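Local coordinates for metallo-beta-lactamase family protein (Staphylococcus aureus, PDB 3R2U) that probably oxidises persulfides at a mononuclear iron, joining a metallo-beta-lactamase domain to a rhodanese-like domain, at residues M51-I63 against H82-L96. Residues are numbered along the deposited sequence; the frame is centred on the assembly and turned at random.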
loop_
_atom_site.group_PDB
_atom_site.type_symbol
_atom_site.label_atom_id
_atom_site.label_comp_id
_atom_site.label_asym_id
_atom_site.label_seq_id
_atom_site.Cartn_x
_atom_site.Cartn_y
_atom_site.Cartn_z
ATOM N N MET A 51 2.835 4.397 27.574
ATOM C CA MET A 51 1.485 3.994 27.906
ATOM C C MET A 51 0.479 4.321 26.818
ATOM O O MET A 51 0.534 5.403 26.226
ATOM C CB MET A 51 1.019 4.723 29.175
ATOM C CG MET A 51 -0.457 4.455 29.514
ATOM S SD MET A 51 -1.108 5.372 30.911
ATOM C CE MET A 51 -0.605 4.344 32.295
ATOM N N ILE A 52 -0.446 3.387 26.563
ATOM C CA ILE A 52 -1.565 3.645 25.649
ATOM C C ILE A 52 -2.793 3.965 26.498
ATOM O O ILE A 52 -3.134 3.202 27.406
ATOM C CB ILE A 52 -1.960 2.442 24.795
ATOM C CG1 ILE A 52 -0.779 1.874 24.009
ATOM C CG2 ILE A 52 -3.065 2.851 23.826
ATOM C CD1 ILE A 52 -1.072 0.496 23.404
ATOM N N ILE A 53 -3.469 5.070 26.191
ATOM C CA ILE A 53 -4.720 5.431 26.863
ATOM C C ILE A 53 -5.896 5.166 25.905
ATOM O O ILE A 53 -5.884 5.614 24.748
ATOM C CB ILE A 53 -4.706 6.884 27.326
ATOM C CG1 ILE A 53 -3.628 7.040 28.411
ATOM C CG2 ILE A 53 -6.081 7.272 27.863
ATOM C CD1 ILE A 53 -3.403 8.425 28.815
ATOM N N ASP A 54 -6.894 4.439 26.408
ATOM C CA ASP A 54 -8.064 4.007 25.657
ATOM C C ASP A 54 -7.721 3.246 24.361
ATOM O O ASP A 54 -8.187 3.581 23.289
ATOM C CB ASP A 54 -9.045 5.182 25.416
ATOM C CG ASP A 54 -9.811 5.594 26.696
ATOM O OD1 ASP A 54 -9.843 4.779 27.657
ATOM O OD2 ASP A 54 -10.428 6.708 26.720
ATOM N N PRO A 55 -6.933 2.177 24.474
ATOM C CA PRO A 55 -6.567 1.451 23.276
ATOM C C PRO A 55 -7.702 0.736 22.580
ATOM O O PRO A 55 -8.610 0.237 23.227
ATOM C CB PRO A 55 -5.608 0.390 23.800
ATOM C CG PRO A 55 -6.020 0.190 25.235
ATOM C CD PRO A 55 -6.362 1.564 25.682
ATOM N N ILE A 56 -7.620 0.705 21.248
ATOM C CA ILE A 56 -8.529 -0.057 20.425
ATOM C C ILE A 56 -7.951 -1.485 20.408
ATOM O O ILE A 56 -6.888 -1.722 20.991
ATOM C CB ILE A 56 -8.676 0.538 19.009
ATOM C CG1 ILE A 56 -7.332 0.594 18.264
ATOM C CG2 ILE A 56 -9.262 1.944 19.110
ATOM C CD1 ILE A 56 -7.480 0.892 16.769
ATOM N N ARG A 57 -8.638 -2.420 19.749
ATOM C CA ARG A 57 -8.208 -3.830 19.732
ATOM C C ARG A 57 -6.972 -4.119 18.887
ATOM O O ARG A 57 -6.194 -5.027 19.202
ATOM C CB ARG A 57 -9.338 -4.732 19.227
ATOM C CG ARG A 57 -10.417 -4.968 20.191
ATOM C CD ARG A 57 -11.478 -5.830 19.549
ATOM N NE ARG A 57 -11.170 -7.256 19.542
ATOM C CZ ARG A 57 -11.709 -8.136 18.701
ATOM N NH1 ARG A 57 -12.519 -7.730 17.714
ATOM N NH2 ARG A 57 -11.420 -9.421 18.819
ATOM N N ASP A 58 -6.846 -3.399 17.775
ATOM C CA ASP A 58 -5.694 -3.542 16.896
ATOM C C ASP A 58 -4.615 -2.636 17.462
ATOM O O ASP A 58 -4.763 -1.409 17.468
ATOM C CB ASP A 58 -6.084 -3.158 15.484
ATOM C CG ASP A 58 -4.925 -3.109 14.546
ATOM O OD1 ASP A 58 -3.781 -3.367 14.959
ATOM O OD2 ASP A 58 -5.173 -2.766 13.377
ATOM N N LEU A 59 -3.534 -3.229 17.954
ATOM C CA LEU A 59 -2.489 -2.457 18.633
ATOM C C LEU A 59 -1.350 -2.005 17.718
ATOM O O LEU A 59 -0.446 -1.319 18.170
ATOM C CB LEU A 59 -1.888 -3.305 19.762
ATOM C CG LEU A 59 -2.838 -3.843 20.846
ATOM C CD1 LEU A 59 -2.043 -4.612 21.928
ATOM C CD2 LEU A 59 -3.644 -2.729 21.481
ATOM N N SER A 60 -1.409 -2.377 16.448
ATOM C CA SER A 60 -0.311 -2.127 15.509
ATOM C C SER A 60 0.161 -0.680 15.369
ATOM O O SER A 60 1.365 -0.440 15.288
ATOM C CB SER A 60 -0.625 -2.715 14.126
ATOM O OG SER A 60 -1.747 -2.108 13.533
ATOM N N SER A 61 -0.774 0.270 15.340
ATOM C CA SER A 61 -0.414 1.673 15.193
ATOM C C SER A 61 0.391 2.168 16.375
ATOM O O SER A 61 1.406 2.838 16.195
ATOM C CB SER A 61 -1.648 2.548 14.991
ATOM O OG SER A 61 -2.114 2.453 13.660
ATOM N N TYR A 62 -0.042 1.821 17.582
ATOM C CA TYR A 62 0.672 2.243 18.772
ATOM C C TYR A 62 2.080 1.630 18.760
ATOM O O TYR A 62 3.076 2.312 19.029
ATOM C CB TYR A 62 -0.053 1.823 20.051
ATOM C CG TYR A 62 -1.532 2.114 20.091
ATOM C CD1 TYR A 62 -2.014 3.422 20.097
ATOM C CD2 TYR A 62 -2.455 1.075 20.189
ATOM C CE1 TYR A 62 -3.366 3.680 20.158
ATOM C CE2 TYR A 62 -3.799 1.313 20.247
ATOM C CZ TYR A 62 -4.263 2.611 20.252
ATOM O OH TYR A 62 -5.612 2.832 20.306
ATOM N N ILE A 63 2.144 0.340 18.437
ATOM C CA ILE A 63 3.402 -0.400 18.376
ATOM C C ILE A 63 4.393 0.214 17.370
ATOM O O ILE A 63 5.560 0.413 17.710
ATOM C CB ILE A 63 3.156 -1.897 18.034
ATOM C CG1 ILE A 63 2.471 -2.596 19.211
ATOM C CG2 ILE A 63 4.465 -2.596 17.675
ATOM C CD1 ILE A 63 1.961 -4.001 18.905
ATOM N N HIS A 82 -16.320 1.349 27.955
ATOM C CA HIS A 82 -16.814 1.955 26.725
ATOM C C HIS A 82 -18.050 1.328 26.149
ATOM O O HIS A 82 -18.254 0.124 26.248
ATOM C CB HIS A 82 -15.705 1.984 25.678
ATOM C CG HIS A 82 -14.531 2.790 26.106
ATOM N ND1 HIS A 82 -14.582 4.160 26.212
ATOM C CD2 HIS A 82 -13.282 2.425 26.482
ATOM C CE1 HIS A 82 -13.405 4.605 26.618
ATOM N NE2 HIS A 82 -12.605 3.573 26.797
ATOM N N ALA A 83 -18.882 2.181 25.555
ATOM C CA ALA A 83 -20.130 1.763 24.932
ATOM C C ALA A 83 -20.073 1.873 23.422
ATOM O O ALA A 83 -20.990 1.427 22.742
ATOM C CB ALA A 83 -21.279 2.637 25.449
ATOM N N ASP A 84 -18.994 2.417 22.887
ATOM C CA ASP A 84 -18.957 2.721 21.460
ATOM C C ASP A 84 -17.774 2.183 20.659
ATOM O O ASP A 84 -17.626 2.509 19.484
ATOM C CB ASP A 84 -19.152 4.232 21.254
ATOM C CG ASP A 84 -18.362 5.044 22.237
ATOM O OD1 ASP A 84 -17.420 4.499 22.842
ATOM O OD2 ASP A 84 -18.680 6.229 22.411
ATOM N N PHE A 85 -16.960 1.335 21.286
ATOM C CA PHE A 85 -15.917 0.595 20.562
ATOM C C PHE A 85 -15.443 -0.489 21.503
ATOM O O PHE A 85 -15.734 -0.439 22.690
ATOM C CB PHE A 85 -14.748 1.470 20.067
ATOM C CG PHE A 85 -13.842 1.942 21.153
ATOM C CD1 PHE A 85 -14.190 3.037 21.933
ATOM C CD2 PHE A 85 -12.649 1.284 21.417
ATOM C CE1 PHE A 85 -13.361 3.471 22.960
ATOM C CE2 PHE A 85 -11.803 1.719 22.435
ATOM C CZ PHE A 85 -12.161 2.816 23.212
ATOM N N ALA A 86 -14.723 -1.462 20.958
ATOM C CA ALA A 86 -14.248 -2.589 21.722
ATOM C C ALA A 86 -12.877 -2.275 22.272
ATOM O O ALA A 86 -11.966 -1.944 21.527
ATOM C CB ALA A 86 -14.221 -3.840 20.851
ATOM N N SER A 87 -12.741 -2.355 23.594
ATOM C CA SER A 87 -11.472 -2.067 24.249
ATOM C C SER A 87 -10.371 -3.065 23.928
ATOM O O SER A 87 -10.590 -4.276 23.951
ATOM C CB SER A 87 -11.665 -2.102 25.759
ATOM O OG SER A 87 -10.418 -2.026 26.432
ATOM N N GLY A 88 -9.172 -2.549 23.683
ATOM C CA GLY A 88 -8.007 -3.412 23.500
ATOM C C GLY A 88 -7.208 -3.597 24.798
ATOM O O GLY A 88 -6.142 -4.194 24.786
ATOM N N ILE A 89 -7.747 -3.163 25.942
ATOM C CA ILE A 89 -6.962 -3.183 27.188
ATOM C C ILE A 89 -6.549 -4.589 27.636
ATOM O O ILE A 89 -5.423 -4.773 28.104
ATOM C CB ILE A 89 -7.640 -2.396 28.357
ATOM C CG1 ILE A 89 -6.617 -2.027 29.442
ATOM C CG2 ILE A 89 -8.778 -3.188 28.984
ATOM C CD1 ILE A 89 -6.034 -0.694 29.312
ATOM N N ARG A 90 -7.444 -5.564 27.514
ATOM C CA ARG A 90 -7.105 -6.928 27.872
ATOM C C ARG A 90 -6.060 -7.481 26.890
ATOM O O ARG A 90 -5.171 -8.231 27.281
ATOM C CB ARG A 90 -8.353 -7.812 27.907
ATOM C CG ARG A 90 -9.326 -7.486 29.065
ATOM C CD ARG A 90 -10.540 -8.391 28.997
ATOM N NE ARG A 90 -11.563 -8.062 29.989
ATOM C CZ ARG A 90 -12.435 -7.060 29.879
ATOM N NH1 ARG A 90 -13.331 -6.864 30.833
ATOM N NH2 ARG A 90 -12.413 -6.247 28.829
ATOM N N ASP A 91 -6.169 -7.104 25.618
ATOM C CA ASP A 91 -5.197 -7.534 24.598
ATOM C C ASP A 91 -3.812 -6.993 24.958
ATOM O O ASP A 91 -2.796 -7.682 24.769
ATOM C CB ASP A 91 -5.584 -7.052 23.183
ATOM C CG ASP A 91 -6.737 -7.848 22.566
ATOM O OD1 ASP A 91 -7.829 -7.968 23.191
ATOM O OD2 ASP A 91 -6.540 -8.332 21.408
ATOM N N VAL A 92 -3.768 -5.760 25.468
ATOM C CA VAL A 92 -2.489 -5.162 25.865
ATOM C C VAL A 92 -1.820 -5.978 26.986
ATOM O O VAL A 92 -0.645 -6.308 26.904
ATOM C CB VAL A 92 -2.645 -3.699 26.313
ATOM C CG1 VAL A 92 -1.356 -3.197 26.983
ATOM C CG2 VAL A 92 -3.023 -2.845 25.130
ATOM N N ALA A 93 -2.589 -6.306 28.017
ATOM C CA ALA A 93 -2.103 -7.067 29.152
ATOM C C ALA A 93 -1.629 -8.458 28.719
ATOM O O ALA A 93 -0.568 -8.927 29.134
ATOM C CB ALA A 93 -3.231 -7.198 30.214
ATOM N N ILE A 94 -2.420 -9.112 27.874
ATOM C CA ILE A 94 -2.103 -10.470 27.431
ATOM C C ILE A 94 -1.007 -10.553 26.342
ATOM O O ILE A 94 -0.077 -11.344 26.461
ATOM C CB ILE A 94 -3.373 -11.204 26.951
ATOM C CG1 ILE A 94 -4.355 -11.365 28.131
ATOM C CG2 ILE A 94 -3.005 -12.583 26.352
ATOM C CD1 ILE A 94 -5.723 -11.905 27.724
ATOM N N LYS A 95 -1.085 -9.720 25.312
ATOM C CA LYS A 95 -0.117 -9.834 24.209
ATOM C C LYS A 95 1.191 -9.161 24.509
ATOM O O LYS A 95 2.234 -9.643 24.078
ATOM C CB LYS A 95 -0.691 -9.260 22.901
ATOM C CG LYS A 95 -1.884 -10.028 22.326
ATOM C CD LYS A 95 -2.274 -9.469 20.971
ATOM C CE LYS A 95 -3.436 -10.195 20.317
ATOM N NZ LYS A 95 -3.684 -9.599 18.961
ATOM N N LEU A 96 1.141 -8.035 25.231
ATOM C CA LEU A 96 2.340 -7.261 25.503
ATOM C C LEU A 96 2.873 -7.416 26.941
ATOM O O LEU A 96 3.905 -6.830 27.277
ATOM C CB LEU A 96 2.082 -5.778 25.184
ATOM C CG LEU A 96 1.565 -5.443 23.784
ATOM C CD1 LEU A 96 1.502 -3.924 23.599
ATOM C CD2 LEU A 96 2.431 -6.063 22.687
HETATM O O HOH W 1 -11.422 -1.503 18.977
HETATM O O HOH W 2 -10.228 -8.285 22.115
HETATM O O HOH W 3 -4.559 -7.042 19.699
#
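At the ring edge of His82, NE2 donates to Asp54 OD1 (3.1 Å) within the imidazole plane but from above the carboxylate, whose plane stands 86° from the ring. One face of the same imidazole carries Phe85 CE1 over its centre. The Phe85 ring in turn presents its edge to Pro55 O, with a water also in its plane. Here, in the metallo-beta-lactamase fold, the loop following strand 49-53 meets the loop and helix 89-96 beside the iron site formed by His80, His143 and Asp169. Asp54 OD1 also accepts from Thr79 N, so two donors fix a carboxylate that probably orients His82 in the second shell of the metal.

Farther along, the backbones come into direct contact at Gly88, the N-cap of helix 89-96: Gly88 N donates to Pro55 O (2.9 Å, nearly straight at 168°), and Gly88 CA makes a CH...O contact with Ile56 O. Without a side chain, Gly88 lets Ile56 and Arg57 come this near.

Apolar packing continues on the helix. With CG1 of Val92 anti to the backbone N (chi1 169°), CG2 turns to Leu59 and touches both its methyls (CD2 at 3.7 Å); it also meets Ile52 and Pro55. Leu59 CD1 and Leu96 CD1 meet tip to tip at 4.0 Å.

Arg57 lays CD against Ala86 CB (3.6 Å); the chain then bends at chi3, and its guanidinium pairs with Asp361. Asp91, which also accepts from Tyr284 N, is joined to Arg57 through water: one molecule donates to both Arg57 O (2.6 Å) and Asp91 OD2 and accepts from Lys95 NZ.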